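Side-chain contact in capsid protein (Pseudomonas phage PP7, PDB 2QUD), which assembles as dimers into an icosahedral shell, packages the viral RNA genome by gripping its hairpin signals and represses translation of the viral replicase: residues 19-24 with 29-34. Numbering follows the deposited sequence. Where two conformers were deposited one is given.
Sequences LTEIQS and QIFEEK
Thr20 and Glu32 join the antiparallel strands 15-24 and 29-32 through a reciprocal pair of backbone hydrogen bonds, Thr20 N to Glu32 O and Glu32 N to Thr20 O. The pairing then slips by one residue. Ile30 O accepts Ile22 N at 2.8 Å and, weakly, Gln23 N at 3.3 Å, a classic beta bulge; Ile30 N returns a bond to Gln23 O.

Apolar contacts flank the bulge. With chi1 62°, Ile22 CG1 lies between its own backbone N and carbonyl carbon and comes 4.0 Å from Ile30 CG2, while its CD1 reaches Glu32 CB. Gln23 packs its CB on Ile30 CB and CG1, a place that suits a methylene, and its extended chain lays the amide beside Ile30 CD1. Beyond Ile22, the aliphatic stem of Lys34 runs antiparallel to it, CE 3.6 Å from Ile22 CG2, and crosses Thr20 at about a right angle.

On the face carrying Glu21 and Phe31, Glu21 CB sits over the Phe31 ring in a CH-pi contact, 4.2 Å from the centroid, and Leu19 CB packs on Phe31 CB. Glu21 CG is anti to the backbone N, and the extended chain carries OE1 past the ring. Gln29 NE2 donates to Glu21 OE1 at 2.9 Å, nearly straight (172°); the acceptor lies in the amide plane of Gln29, and the Glu21 carboxylate plane is turned 70° from that plane.

Waters bridge Thr20 OG1 to Lys34 N and Glu21 O to Lys34 NZ. Glu32 forms salt bridges with Arg41 and the RNA-binding Arg43. The face bearing Glu21, Gln29 and Phe31 thus meets the C-terminal tail of the second subunit, Gln29 NE2 donating to its Leu123 O and Gln29 and Phe31 packing on its Pro122 and Gly124, while Glu32 probably helps position Arg43 for RNA.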
loop_
_atom_site.group_PDB
_atom_site.type_symbol
_atom_site.label_atom_id
_atom_site.label_comp_id
_atom_site.label_asym_id
_atom_site.label_seq_id
_atom_site.Cartn_x
_atom_site.Cartn_y
_atom_site.Cartn_z
ATOM N N LEU A 19 10.090 6.264 12.079
ATOM C CA LEU A 19 9.232 5.373 12.841
ATOM C C LEU A 19 10.088 4.325 13.519
ATOM O O LEU A 19 10.837 3.601 12.864
ATOM C CB LEU A 19 8.198 4.706 11.956
ATOM C CG LEU A 19 7.079 5.637 11.488
ATOM C CD1 LEU A 19 7.353 6.123 10.072
ATOM C CD2 LEU A 19 5.779 4.892 11.590
ATOM N N THR A 20 9.925 4.230 14.834
ATOM C CA THR A 20 10.744 3.388 15.718
ATOM C C THR A 20 9.983 2.176 16.180
ATOM O O THR A 20 8.827 2.289 16.580
ATOM C CB THR A 20 11.186 4.212 16.960
ATOM O OG1 THR A 20 11.914 5.369 16.501
ATOM C CG2 THR A 20 12.049 3.415 17.853
ATOM N N GLU A 21 10.653 1.042 16.123
ATOM C CA GLU A 21 10.031 -0.213 16.562
ATOM C C GLU A 21 9.749 -0.151 18.066
ATOM O O GLU A 21 10.653 0.143 18.869
ATOM C CB GLU A 21 10.907 -1.406 16.244
ATOM C CG GLU A 21 10.189 -2.753 16.267
ATOM C CD GLU A 21 11.131 -3.899 15.963
ATOM O OE1 GLU A 21 10.896 -4.660 14.981
ATOM O OE2 GLU A 21 12.079 -4.076 16.747
ATOM N N ILE A 22 8.482 -0.393 18.425
ATOM C CA ILE A 22 8.051 -0.468 19.819
ATOM C C ILE A 22 7.577 -1.869 20.268
ATOM O O ILE A 22 7.434 -2.119 21.476
ATOM C CB ILE A 22 6.983 0.616 20.135
ATOM C CG1 ILE A 22 5.719 0.450 19.321
ATOM C CG2 ILE A 22 7.584 2.024 19.824
ATOM C CD1 ILE A 22 4.533 1.213 19.882
ATOM N N GLN A 23 7.322 -2.760 19.316
ATOM C CA GLN A 23 6.906 -4.147 19.567
ATOM C C GLN A 23 7.410 -5.037 18.426
ATOM O O GLN A 23 7.370 -4.619 17.261
ATOM C CB GLN A 23 5.383 -4.246 19.647
ATOM C CG GLN A 23 4.900 -5.595 20.126
ATOM C CD GLN A 23 3.412 -5.679 20.172
ATOM O OE1 GLN A 23 2.785 -6.339 19.336
ATOM N NE2 GLN A 23 2.829 -5.009 21.138
ATOM N N SER A 24 7.919 -6.221 18.797
ATOM C CA SER A 24 8.300 -7.241 17.843
ATOM C C SER A 24 7.945 -8.574 18.496
ATOM O O SER A 24 8.624 -9.013 19.418
ATOM C CB SER A 24 9.782 -7.166 17.511
ATOM O OG SER A 24 10.125 -8.181 16.591
ATOM N N GLN A 29 5.084 -6.741 14.111
ATOM C CA GLN A 29 5.873 -5.621 14.556
ATOM C C GLN A 29 5.003 -4.386 14.575
ATOM O O GLN A 29 4.104 -4.260 13.766
ATOM C CB GLN A 29 7.047 -5.352 13.620
ATOM C CG GLN A 29 8.013 -6.465 13.514
ATOM C CD GLN A 29 8.876 -6.328 12.295
ATOM O OE1 GLN A 29 8.515 -6.824 11.224
ATOM N NE2 GLN A 29 9.972 -5.585 12.423
ATOM N N ILE A 30 5.304 -3.456 15.481
ATOM C CA ILE A 30 4.657 -2.147 15.533
ATOM C C ILE A 30 5.760 -1.115 15.605
ATOM O O ILE A 30 6.697 -1.262 16.430
ATOM C CB ILE A 30 3.679 -1.985 16.727
ATOM C CG1 ILE A 30 2.630 -3.098 16.717
ATOM C CG2 ILE A 30 2.989 -0.631 16.648
ATOM C CD1 ILE A 30 1.641 -2.946 17.823
ATOM N N PHE A 31 5.659 -0.117 14.751
ATOM C CA PHE A 31 6.576 1.009 14.706
ATOM C C PHE A 31 5.751 2.263 15.016
ATOM O O PHE A 31 4.586 2.367 14.575
ATOM C CB PHE A 31 7.236 1.215 13.335
ATOM C CG PHE A 31 8.179 0.093 12.900
ATOM C CD1 PHE A 31 7.638 -1.142 12.476
ATOM C CD2 PHE A 31 9.556 0.248 12.921
ATOM C CE1 PHE A 31 8.487 -2.167 12.086
ATOM C CE2 PHE A 31 10.392 -0.774 12.540
ATOM C CZ PHE A 31 9.869 -1.953 12.100
ATOM N N GLU A 32 6.320 3.216 15.752
ATOM C CA GLU A 32 5.626 4.455 16.039
ATOM C C GLU A 32 6.563 5.643 15.833
ATOM O O GLU A 32 7.759 5.528 16.109
ATOM C CB GLU A 32 5.111 4.396 17.481
ATOM C CG GLU A 32 4.812 5.667 18.151
ATOM C CD GLU A 32 4.414 5.425 19.575
ATOM O OE1 GLU A 32 5.246 5.690 20.498
ATOM O OE2 GLU A 32 3.272 4.961 19.720
ATOM N N GLU A 33 5.997 6.760 15.358
ATOM C CA GLU A 33 6.753 7.970 15.270
ATOM C C GLU A 33 6.814 8.625 16.658
ATOM O O GLU A 33 5.812 9.127 17.144
ATOM C CB GLU A 33 6.165 8.946 14.267
ATOM C CG GLU A 33 7.050 10.137 14.086
ATOM C CD GLU A 33 6.478 11.189 13.204
ATOM O OE1 GLU A 33 5.238 11.281 13.088
ATOM O OE2 GLU A 33 7.281 11.952 12.644
ATOM N N LYS A 34 7.987 8.597 17.278
ATOM C CA LYS A 34 8.151 9.078 18.659
ATOM C C LYS A 34 8.353 10.576 18.715
ATOM O O LYS A 34 9.435 11.061 19.065
ATOM C CB LYS A 34 9.276 8.331 19.361
ATOM C CG LYS A 34 8.978 6.880 19.510
ATOM C CD LYS A 34 10.058 6.242 20.377
ATOM C CE LYS A 34 9.737 4.819 20.740
ATOM N NZ LYS A 34 10.765 4.368 21.745
HETATM O O HOH W 1 10.474 7.730 16.023
HETATM O O HOH W 2 11.084 1.484 21.311
#